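Local coordinates for vacuolar-sorting protein BRO1 (PDB 1ZB1) that sorts cargo into multivesicular bodies as a class E VPS protein and recruits the deubiquitinase DOA4 to endosomes, seen here as its Bro1 domain, at residues P347-E350 against K351-E354; S157-E160 against Y161-E164; Q202-S205 against K206-T209. One frame throughout, in Å; residues are numbered along the deposited sequence.

Contact 1. Residues P347-E350 against K351-E354; sequences PTWE and KILE
Leu353 lies over one face of the Trp349 indole, one helical turn further on. Its CB sits 4.0 Å from the centroid of the six-membered ring of Trp349. At 13° off the ring normal, this meets the geometry of a CH-pi contact. The methyls CD1 and CD2 stay near Trp349 CZ2, with CD2 at 3.9 Å from it; CD1 is also close to CH2 and CD2 to NE1. The indole can extend along the helix because CG of Trp349 stands anti to the backbone N (chi1 159°), directing the ring toward the following turn. Ile352 meets the same ring differently: the two side chains cross at about a right angle, and the branch methyl CG2 of Ile352 touches CZ3 of Trp349 at 3.7 Å from an oblique direction. The other arm of Ile352 runs back toward the start of the helix, where its CD1 packs 4.0 Å from CG of the Pro347 ring. Buried between helices, the indole also meets the ring of Tyr76 edge-to-face and the side chains of Leu126 and Ile129, so its two contacts here form part of a larger apolar cluster.

On the exposed side, Thr348 turns its hydroxyl forward over the first turn. Standing between the backbone N and the carbonyl carbon, OG1 of Thr348 accepts from Lys351 N at 3.1 Å, the N-H...O angle being 145°. The aliphatic part of Lys351 passes obliquely across this hydroxyl before its extended chain leads away. Beyond the cap the backbone takes up the regular i to i+4 pattern, with Leu353 N bonded to Trp349 O at 2.9 Å. Together these features define a threonine N-cap opening helix 349-371, with an aromatic residue in the first turn packed into the helical core of the Bro1 domain.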
ATOM      1  N   PRO A 347      -6.139   9.652  -4.330  1.00 31.23           N
ATOM      2  CA  PRO A 347      -7.436   9.910  -4.954  1.00 31.54           C
ATOM      3  C   PRO A 347      -8.455   9.058  -4.206  1.00 30.25           C
ATOM      4  O   PRO A 347      -8.074   8.209  -3.403  1.00 30.12           O
ATOM      5  CB  PRO A 347      -7.213   9.440  -6.382  1.00 31.93           C
ATOM      6  CG  PRO A 347      -6.342   8.243  -6.178  1.00 32.18           C
ATOM      7  CD  PRO A 347      -5.338   8.726  -5.152  1.00 32.33           C
ATOM      8  N   THR A 348      -9.742   9.277  -4.432  1.00 30.19           N
ATOM      9  CA  THR A 348     -10.732   8.455  -3.737  1.00 30.77           C
ATOM     10  C   THR A 348     -10.892   7.134  -4.487  1.00 27.83           C
ATOM     11  O   THR A 348     -10.604   7.066  -5.681  1.00 24.64           O
ATOM     12  CB  THR A 348     -12.108   9.149  -3.677  1.00 33.70           C
ATOM     13  OG1 THR A 348     -12.523   9.496  -5.002  1.00 41.11           O
ATOM     14  CG2 THR A 348     -12.043  10.404  -2.810  1.00 32.94           C
ATOM     15  N   TRP A 349     -11.320   6.085  -3.785  1.00 25.81           N
ATOM     16  CA  TRP A 349     -11.551   4.786  -4.424  1.00 25.21           C
ATOM     17  C   TRP A 349     -12.629   5.025  -5.473  1.00 25.42           C
ATOM     18  O   TRP A 349     -12.588   4.461  -6.565  1.00 24.83           O
ATOM     19  CB  TRP A 349     -12.043   3.743  -3.404  1.00 22.29           C
ATOM     20  CG  TRP A 349     -12.788   2.551  -4.013  1.00 19.57           C
ATOM     21  CD1 TRP A 349     -14.036   2.104  -3.671  1.00 18.33           C
ATOM     22  CD2 TRP A 349     -12.332   1.683  -5.068  1.00 18.66           C
ATOM     23  NE1 TRP A 349     -14.390   1.018  -4.447  1.00 15.38           N
ATOM     24  CE2 TRP A 349     -13.363   0.739  -5.310  1.00 18.05           C
ATOM     25  CE3 TRP A 349     -11.156   1.612  -5.836  1.00 18.54           C
ATOM     26  CZ2 TRP A 349     -13.254  -0.263  -6.285  1.00 16.83           C
ATOM     27  CZ3 TRP A 349     -11.049   0.610  -6.810  1.00 15.57           C
ATOM     28  CH2 TRP A 349     -12.093  -0.310  -7.023  1.00 17.65           C
ATOM     29  N   GLU A 350     -13.588   5.884  -5.127  1.00 25.76           N
ATOM     30  CA  GLU A 350     -14.686   6.226  -6.027  1.00 27.16           C
ATOM     31  C   GLU A 350     -14.181   6.725  -7.383  1.00 25.32           C
ATOM     32  O   GLU A 350     -14.719   6.353  -8.427  1.00 24.71           O
ATOM     33  CB  GLU A 350     -15.586   7.296  -5.394  1.00 31.54           C
ATOM     34  CG  GLU A 350     -16.418   6.827  -4.196  1.00 36.95           C
ATOM     35  CD  GLU A 350     -15.642   6.802  -2.881  1.00 40.80           C
ATOM     36  OE1 GLU A 350     -16.285   6.636  -1.821  1.00 42.16           O
ATOM     37  OE2 GLU A 350     -14.400   6.944  -2.897  1.00 41.59           O
ATOM     38  N   LYS A 351     -13.149   7.565  -7.360  1.00 23.88           N
ATOM     39  CA  LYS A 351     -12.574   8.107  -8.588  1.00 23.68           C
ATOM     40  C   LYS A 351     -11.761   7.070  -9.363  1.00 22.95           C
ATOM     41  O   LYS A 351     -11.666   7.135 -10.586  1.00 20.72           O
ATOM     42  CB  LYS A 351     -11.701   9.325  -8.272  1.00 27.48           C
ATOM     43  CG  LYS A 351     -12.492  10.516  -7.745  1.00 33.21           C
ATOM     44  CD  LYS A 351     -11.601  11.730  -7.517  1.00 39.61           C
ATOM     45  CE  LYS A 351     -12.403  12.917  -6.988  1.00 40.70           C
ATOM     46  NZ  LYS A 351     -11.565  14.143  -6.846  1.00 42.46           N
ATOM     47  N   ILE A 352     -11.163   6.119  -8.651  1.00 20.48           N
ATOM     48  CA  ILE A 352     -10.383   5.072  -9.303  1.00 19.20           C
ATOM     49  C   ILE A 352     -11.337   4.126 -10.041  1.00 19.67           C
ATOM     50  O   ILE A 352     -11.063   3.689 -11.159  1.00 19.28           O
ATOM     51  CB  ILE A 352      -9.567   4.257  -8.267  1.00 20.81           C
ATOM     52  CG1 ILE A 352      -8.381   5.087  -7.760  1.00 21.12           C
ATOM     53  CG2 ILE A 352      -9.089   2.946  -8.885  1.00 19.90           C
ATOM     54  CD1 ILE A 352      -7.621   4.441  -6.603  1.00 20.72           C
ATOM     55  N   LEU A 353     -12.469   3.833  -9.412  1.00 18.13           N
ATOM     56  CA  LEU A 353     -13.457   2.920  -9.983  1.00 20.34           C
ATOM     57  C   LEU A 353     -14.305   3.518 -11.104  1.00 21.30           C
ATOM     58  O   LEU A 353     -14.632   2.848 -12.087  1.00 21.28           O
ATOM     59  CB  LEU A 353     -14.377   2.419  -8.866  1.00 19.12           C
ATOM     60  CG  LEU A 353     -15.566   1.522  -9.227  1.00 19.40           C
ATOM     61  CD1 LEU A 353     -15.063   0.204  -9.797  1.00 20.42           C
ATOM     62  CD2 LEU A 353     -16.406   1.274  -7.982  1.00 21.58           C
ATOM     63  N   GLU A 354     -14.647   4.789 -10.942  1.00 23.98           N
ATOM     64  CA  GLU A 354     -15.500   5.511 -11.879  1.00 28.22           C
ATOM     65  C   GLU A 354     -15.342   5.244 -13.383  1.00 26.43           C
ATOM     66  O   GLU A 354     -16.326   4.989 -14.064  1.00 26.29           O
ATOM     67  CB  GLU A 354     -15.378   7.010 -11.589  1.00 31.73           C
ATOM     68  CG  GLU A 354     -16.397   7.883 -12.277  1.00 37.35           C
ATOM     69  CD  GLU A 354     -16.515   9.232 -11.601  1.00 42.92           C
ATOM     70  OE1 GLU A 354     -17.043   9.278 -10.465  1.00 47.46           O
ATOM     71  OE2 GLU A 354     -16.070  10.243 -12.189  1.00 45.34           O
TER

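Contact 2. Residues S157-E160 against Y161-E164; sequences SCFE and YLSE
Four successive i to i+4 bonds, from Tyr161 N to Ser157 O through Glu164 N to Glu160 O, are the evidence for regular alpha-helix; Ser163 N to Phe159 O measures 3.0 Å and the others are similar. Glu160 O takes a second donor: Ser163 OG gives it a hydrogen bond of 2.9 Å, and OG and Glu164 N arrive from the same face of the carbonyl plane. Ser163 can fold back in this way because chi1 of 71° places OG between its own backbone N and carbonyl carbon. Glu160 and Glu164 lie side by side and point the same way, their carboxylate planes 17° apart. Glu160 OE2 and Glu164 OE2 are 4.7 Å apart, a pairing of like charges that Arg180 probably eases through long, weak ion pairs to both. On the buried side, CD1 of Leu162 meets CD1 of the Phe159 ring obliquely at 4.1 Å. The arrangement is that of a helix in a predominantly helical domain, its apolar side packed on helices 118-139 (Leu162 on Leu126) and 176-198 (Phe159 on Leu182 and Ala183), with a glutamate pair toward its more exposed side and a serine hydroxyl bonded back to the carbonyl three residues earlier.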
ATOM      1  N   SER A 157      -5.083   4.216  -1.489  1.00 19.52           N
ATOM      2  CA  SER A 157      -6.483   4.607  -1.555  1.00 21.04           C
ATOM      3  C   SER A 157      -7.448   3.418  -1.388  1.00 21.70           C
ATOM      4  O   SER A 157      -8.448   3.524  -0.679  1.00 20.66           O
ATOM      5  CB  SER A 157      -6.746   5.323  -2.885  1.00 23.52           C
ATOM      6  OG  SER A 157      -8.101   5.708  -2.997  1.00 30.24           O
ATOM      7  N   CYS A 158      -7.155   2.294  -2.042  1.00 17.91           N
ATOM      8  CA  CYS A 158      -8.010   1.111  -1.939  1.00 17.68           C
ATOM      9  C   CYS A 158      -8.058   0.514  -0.524  1.00 16.94           C
ATOM     10  O   CYS A 158      -9.139   0.185  -0.026  1.00 14.00           O
ATOM     11  CB  CYS A 158      -7.552   0.037  -2.934  1.00 19.16           C
ATOM     12  SG  CYS A 158      -7.737   0.509  -4.679  1.00 18.39           S
ATOM     13  N   PHE A 159      -6.901   0.357   0.114  1.00 16.11           N
ATOM     14  CA  PHE A 159      -6.860  -0.195   1.474  1.00 15.91           C
ATOM     15  C   PHE A 159      -7.544   0.723   2.485  1.00 18.63           C
ATOM     16  O   PHE A 159      -8.156   0.259   3.453  1.00 17.56           O
ATOM     17  CB  PHE A 159      -5.418  -0.446   1.914  1.00 16.34           C
ATOM     18  CG  PHE A 159      -4.808  -1.681   1.309  1.00 15.14           C
ATOM     19  CD1 PHE A 159      -5.445  -2.920   1.437  1.00 10.55           C
ATOM     20  CD2 PHE A 159      -3.582  -1.619   0.646  1.00 14.12           C
ATOM     21  CE1 PHE A 159      -4.872  -4.080   0.921  1.00 15.13           C
ATOM     22  CE2 PHE A 159      -2.997  -2.779   0.124  1.00 15.24           C
ATOM     23  CZ  PHE A 159      -3.647  -4.015   0.264  1.00 13.01           C
ATOM     24  N   GLU A 160      -7.428   2.025   2.255  1.00 18.14           N
ATOM     25  CA  GLU A 160      -8.042   3.021   3.122  1.00 22.21           C
ATOM     26  C   GLU A 160      -9.566   2.895   3.060  1.00 20.62           C
ATOM     27  O   GLU A 160     -10.238   2.897   4.092  1.00 19.77           O
ATOM     28  CB  GLU A 160      -7.604   4.424   2.682  1.00 27.10           C
ATOM     29  CG  GLU A 160      -8.274   5.560   3.434  1.00 35.77           C
ATOM     30  CD  GLU A 160      -7.712   6.914   3.042  1.00 41.23           C
ATOM     31  OE1 GLU A 160      -7.849   7.303   1.860  1.00 46.15           O
ATOM     32  OE2 GLU A 160      -7.127   7.585   3.918  1.00 45.47           O
ATOM     33  N   TYR A 161     -10.101   2.784   1.848  1.00 18.48           N
ATOM     34  CA  TYR A 161     -11.547   2.646   1.651  1.00 18.14           C
ATOM     35  C   TYR A 161     -12.049   1.372   2.322  1.00 17.57           C
ATOM     36  O   TYR A 161     -13.125   1.353   2.929  1.00 17.28           O
ATOM     37  CB  TYR A 161     -11.878   2.595   0.156  1.00 18.09           C
ATOM     38  CG  TYR A 161     -13.360   2.464  -0.142  1.00 20.35           C
ATOM     39  CD1 TYR A 161     -14.159   3.596  -0.308  1.00 19.26           C
ATOM     40  CD2 TYR A 161     -13.961   1.208  -0.252  1.00 19.55           C
ATOM     41  CE1 TYR A 161     -15.520   3.480  -0.580  1.00 21.60           C
ATOM     42  CE2 TYR A 161     -15.322   1.080  -0.518  1.00 19.58           C
ATOM     43  CZ  TYR A 161     -16.095   2.224  -0.684  1.00 23.19           C
ATOM     44  OH  TYR A 161     -17.437   2.112  -0.975  1.00 25.92           O
ATOM     45  N   LEU A 162     -11.272   0.303   2.199  1.00 17.31           N
ATOM     46  CA  LEU A 162     -11.624  -0.968   2.818  1.00 17.69           C
ATOM     47  C   LEU A 162     -11.701  -0.847   4.351  1.00 18.94           C
ATOM     48  O   LEU A 162     -12.645  -1.342   4.978  1.00 18.78           O
ATOM     49  CB  LEU A 162     -10.585  -2.034   2.444  1.00 17.03           C
ATOM     50  CG  LEU A 162     -10.676  -2.613   1.021  1.00 16.94           C
ATOM     51  CD1 LEU A 162      -9.418  -3.417   0.726  1.00 16.79           C
ATOM     52  CD2 LEU A 162     -11.917  -3.499   0.887  1.00 14.38           C
ATOM     53  N   SER A 163     -10.715  -0.194   4.955  1.00 19.88           N
ATOM     54  CA  SER A 163     -10.708  -0.069   6.412  1.00 23.47           C
ATOM     55  C   SER A 163     -11.848   0.794   6.932  1.00 24.41           C
ATOM     56  O   SER A 163     -12.361   0.558   8.024  1.00 22.73           O
ATOM     57  CB  SER A 163      -9.376   0.503   6.908  1.00 24.23           C
ATOM     58  OG  SER A 163      -9.255   1.870   6.571  1.00 32.42           O
ATOM     59  N   GLU A 164     -12.253   1.787   6.149  1.00 25.35           N
ATOM     60  CA  GLU A 164     -13.332   2.674   6.574  1.00 27.50           C
ATOM     61  C   GLU A 164     -14.736   2.230   6.169  1.00 26.94           C
ATOM     62  O   GLU A 164     -15.720   2.731   6.717  1.00 26.65           O
ATOM     63  CB  GLU A 164     -13.087   4.088   6.035  1.00 30.32           C
ATOM     64  CG  GLU A 164     -11.713   4.642   6.358  1.00 35.80           C
ATOM     65  CD  GLU A 164     -11.531   6.074   5.890  1.00 38.62           C
ATOM     66  OE1 GLU A 164     -12.040   6.422   4.804  1.00 39.41           O
ATOM     67  OE2 GLU A 164     -10.863   6.850   6.605  1.00 42.84           O
TER

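Contact 3. Residues Q202-S205 against K206-T209; sequences QISS and KQYT
Gln207 closes a 3-10 turn on Ser204 just ahead of helix 208-230: its backbone N donates to Ser204 O at 2.9 Å, with an N-H...O angle of 157°. Side chains follow the same turn. CB of Gln207 comes to 3.4 Å from Ser204 O, and the chain beyond CG, extended with chi2 at -176°, carries OE1 alongside Ser204, 3.9 Å from its OG. Across the next step, Ser205 O stands at the edge of the Tyr208 ring and near its plane, 3.9 Å from CE2 of Tyr208.

A second layer of contacts surrounds them. Gln207 occupies the N-cap position of the helix and is the centre of an inverse gamma turn, whose Tyr208 N to Lys206 O bond is weak. Lys206 O also lies over one face of the Tyr208 ring, offset toward the rim. Further back, Ser204 N is held by Asp201 OD2. On the other side of the junction, Tyr208 packs against Tyr262 and Leu265 of helix 242-269, joining this surface turn to the neighbouring helix. Upstream, chi1 of 69° folds the Ser205 hydroxyl over its own turn, where OG of Ser205 donates to Gln202 O at 3.0 Å from above the carbonyl plane.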
ATOM      1  N   GLN A 202      19.957  15.247 -10.673  1.00 63.18           N
ATOM      2  CA  GLN A 202      21.148  16.038 -10.393  1.00 64.38           C
ATOM      3  C   GLN A 202      20.824  17.410  -9.803  1.00 63.91           C
ATOM      4  O   GLN A 202      21.552  17.911  -8.944  1.00 63.90           O
ATOM      5  CB  GLN A 202      21.975  16.210 -11.670  1.00 66.06           C
ATOM      6  CG  GLN A 202      22.453  14.899 -12.273  1.00 68.33           C
ATOM      7  CD  GLN A 202      23.380  15.102 -13.459  1.00 69.66           C
ATOM      8  OE1 GLN A 202      24.474  15.653 -13.321  1.00 70.17           O
ATOM      9  NE2 GLN A 202      22.943  14.658 -14.632  1.00 69.87           N
ATOM     10  N   ILE A 203      19.730  18.010 -10.255  1.00 63.14           N
ATOM     11  CA  ILE A 203      19.332  19.328  -9.769  1.00 62.24           C
ATOM     12  C   ILE A 203      18.672  19.280  -8.394  1.00 61.03           C
ATOM     13  O   ILE A 203      19.098  19.973  -7.469  1.00 61.07           O
ATOM     14  CB  ILE A 203      18.361  20.019 -10.757  1.00 63.20           C
ATOM     15  CG1 ILE A 203      19.086  20.350 -12.066  1.00 63.36           C
ATOM     16  CG2 ILE A 203      17.794  21.288 -10.134  1.00 63.03           C
ATOM     17  CD1 ILE A 203      19.548  19.136 -12.856  1.00 64.01           C
ATOM     18  N   SER A 204      17.631  18.462  -8.267  1.00 59.62           N
ATOM     19  CA  SER A 204      16.898  18.330  -7.011  1.00 58.40           C
ATOM     20  C   SER A 204      17.750  17.791  -5.866  1.00 57.10           C
ATOM     21  O   SER A 204      17.527  18.139  -4.707  1.00 56.56           O
ATOM     22  CB  SER A 204      15.678  17.420  -7.205  1.00 59.15           C
ATOM     23  OG  SER A 204      14.745  17.992  -8.108  1.00 59.54           O
ATOM     24  N   SER A 205      18.723  16.945  -6.193  1.00 56.14           N
ATOM     25  CA  SER A 205      19.596  16.356  -5.182  1.00 55.62           C
ATOM     26  C   SER A 205      20.453  17.400  -4.476  1.00 55.34           C
ATOM     27  O   SER A 205      21.236  17.065  -3.587  1.00 55.29           O
ATOM     28  CB  SER A 205      20.507  15.302  -5.814  1.00 56.06           C
ATOM     29  OG  SER A 205      21.460  15.899  -6.675  1.00 56.27           O
ATOM     30  N   LYS A 206      20.298  18.662  -4.872  1.00 54.19           N
ATOM     31  CA  LYS A 206      21.062  19.763  -4.286  1.00 52.58           C
ATOM     32  C   LYS A 206      20.161  20.619  -3.388  1.00 50.77           C
ATOM     33  O   LYS A 206      20.643  21.461  -2.629  1.00 49.79           O
ATOM     34  CB  LYS A 206      21.664  20.617  -5.408  1.00 54.55           C
ATOM     35  CG  LYS A 206      23.034  21.219  -5.117  1.00 56.51           C
ATOM     36  CD  LYS A 206      22.979  22.325  -4.073  1.00 57.63           C
ATOM     37  CE  LYS A 206      24.277  23.128  -4.055  1.00 58.75           C
ATOM     38  NZ  LYS A 206      25.475  22.275  -3.810  1.00 58.02           N
ATOM     39  N   GLN A 207      18.851  20.397  -3.483  1.00 49.32           N
ATOM     40  CA  GLN A 207      17.880  21.135  -2.675  1.00 47.09           C
ATOM     41  C   GLN A 207      17.808  20.530  -1.279  1.00 44.97           C
ATOM     42  O   GLN A 207      16.788  19.958  -0.883  1.00 42.63           O
ATOM     43  CB  GLN A 207      16.494  21.085  -3.324  1.00 49.74           C
ATOM     44  CG  GLN A 207      16.327  21.982  -4.539  1.00 52.78           C
ATOM     45  CD  GLN A 207      14.908  21.955  -5.076  1.00 53.97           C
ATOM     46  OE1 GLN A 207      14.458  20.951  -5.629  1.00 54.98           O
ATOM     47  NE2 GLN A 207      14.189  23.058  -4.900  1.00 55.47           N
ATOM     48  N   TYR A 208      18.902  20.675  -0.544  1.00 41.93           N
ATOM     49  CA  TYR A 208      19.029  20.141   0.804  1.00 39.63           C
ATOM     50  C   TYR A 208      17.774  20.261   1.653  1.00 38.58           C
ATOM     51  O   TYR A 208      17.301  19.274   2.216  1.00 36.63           O
ATOM     52  CB  TYR A 208      20.210  20.819   1.500  1.00 38.53           C
ATOM     53  CG  TYR A 208      21.520  20.596   0.774  1.00 38.65           C
ATOM     54  CD1 TYR A 208      22.603  21.459   0.956  1.00 37.71           C
ATOM     55  CD2 TYR A 208      21.676  19.522  -0.102  1.00 36.99           C
ATOM     56  CE1 TYR A 208      23.804  21.256   0.278  1.00 38.00           C
ATOM     57  CE2 TYR A 208      22.869  19.310  -0.780  1.00 38.42           C
ATOM     58  CZ  TYR A 208      23.926  20.180  -0.588  1.00 38.52           C
ATOM     59  OH  TYR A 208      25.098  19.972  -1.274  1.00 40.34           O
ATOM     60  N   THR A 209      17.233  21.467   1.737  1.00 37.48           N
ATOM     61  CA  THR A 209      16.037  21.707   2.527  1.00 37.82           C
ATOM     62  C   THR A 209      14.866  20.804   2.107  1.00 37.08           C
ATOM     63  O   THR A 209      14.176  20.234   2.953  1.00 35.45           O
ATOM     64  CB  THR A 209      15.622  23.193   2.423  1.00 39.91           C
ATOM     65  OG1 THR A 209      14.423  23.416   3.175  1.00 42.46           O
ATOM     66  CG2 THR A 209      15.399  23.584   0.968  1.00 39.25           C
TER

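In the fold
None of the three contacts closes a long loop, and none nests or crosses: each joins adjacent four-residue segments, and they follow in series. From the N terminus, contact 2 comes first, near the end of helix 146-165. Contact 3 follows, in the turn that leads from helix 176-198 into helix 208-230, its centre 34 Å from those of the other two and without touching either. Contact 1 comes last and starts helix 349-371. Although far apart in sequence, contacts 1 and 2 meet, their centres 11 Å apart: Pro347 O and Ser157 OG, 2.5 Å apart, form a probable hydrogen bond that ties the loop just ahead of helix 349-371 to helix 146-165.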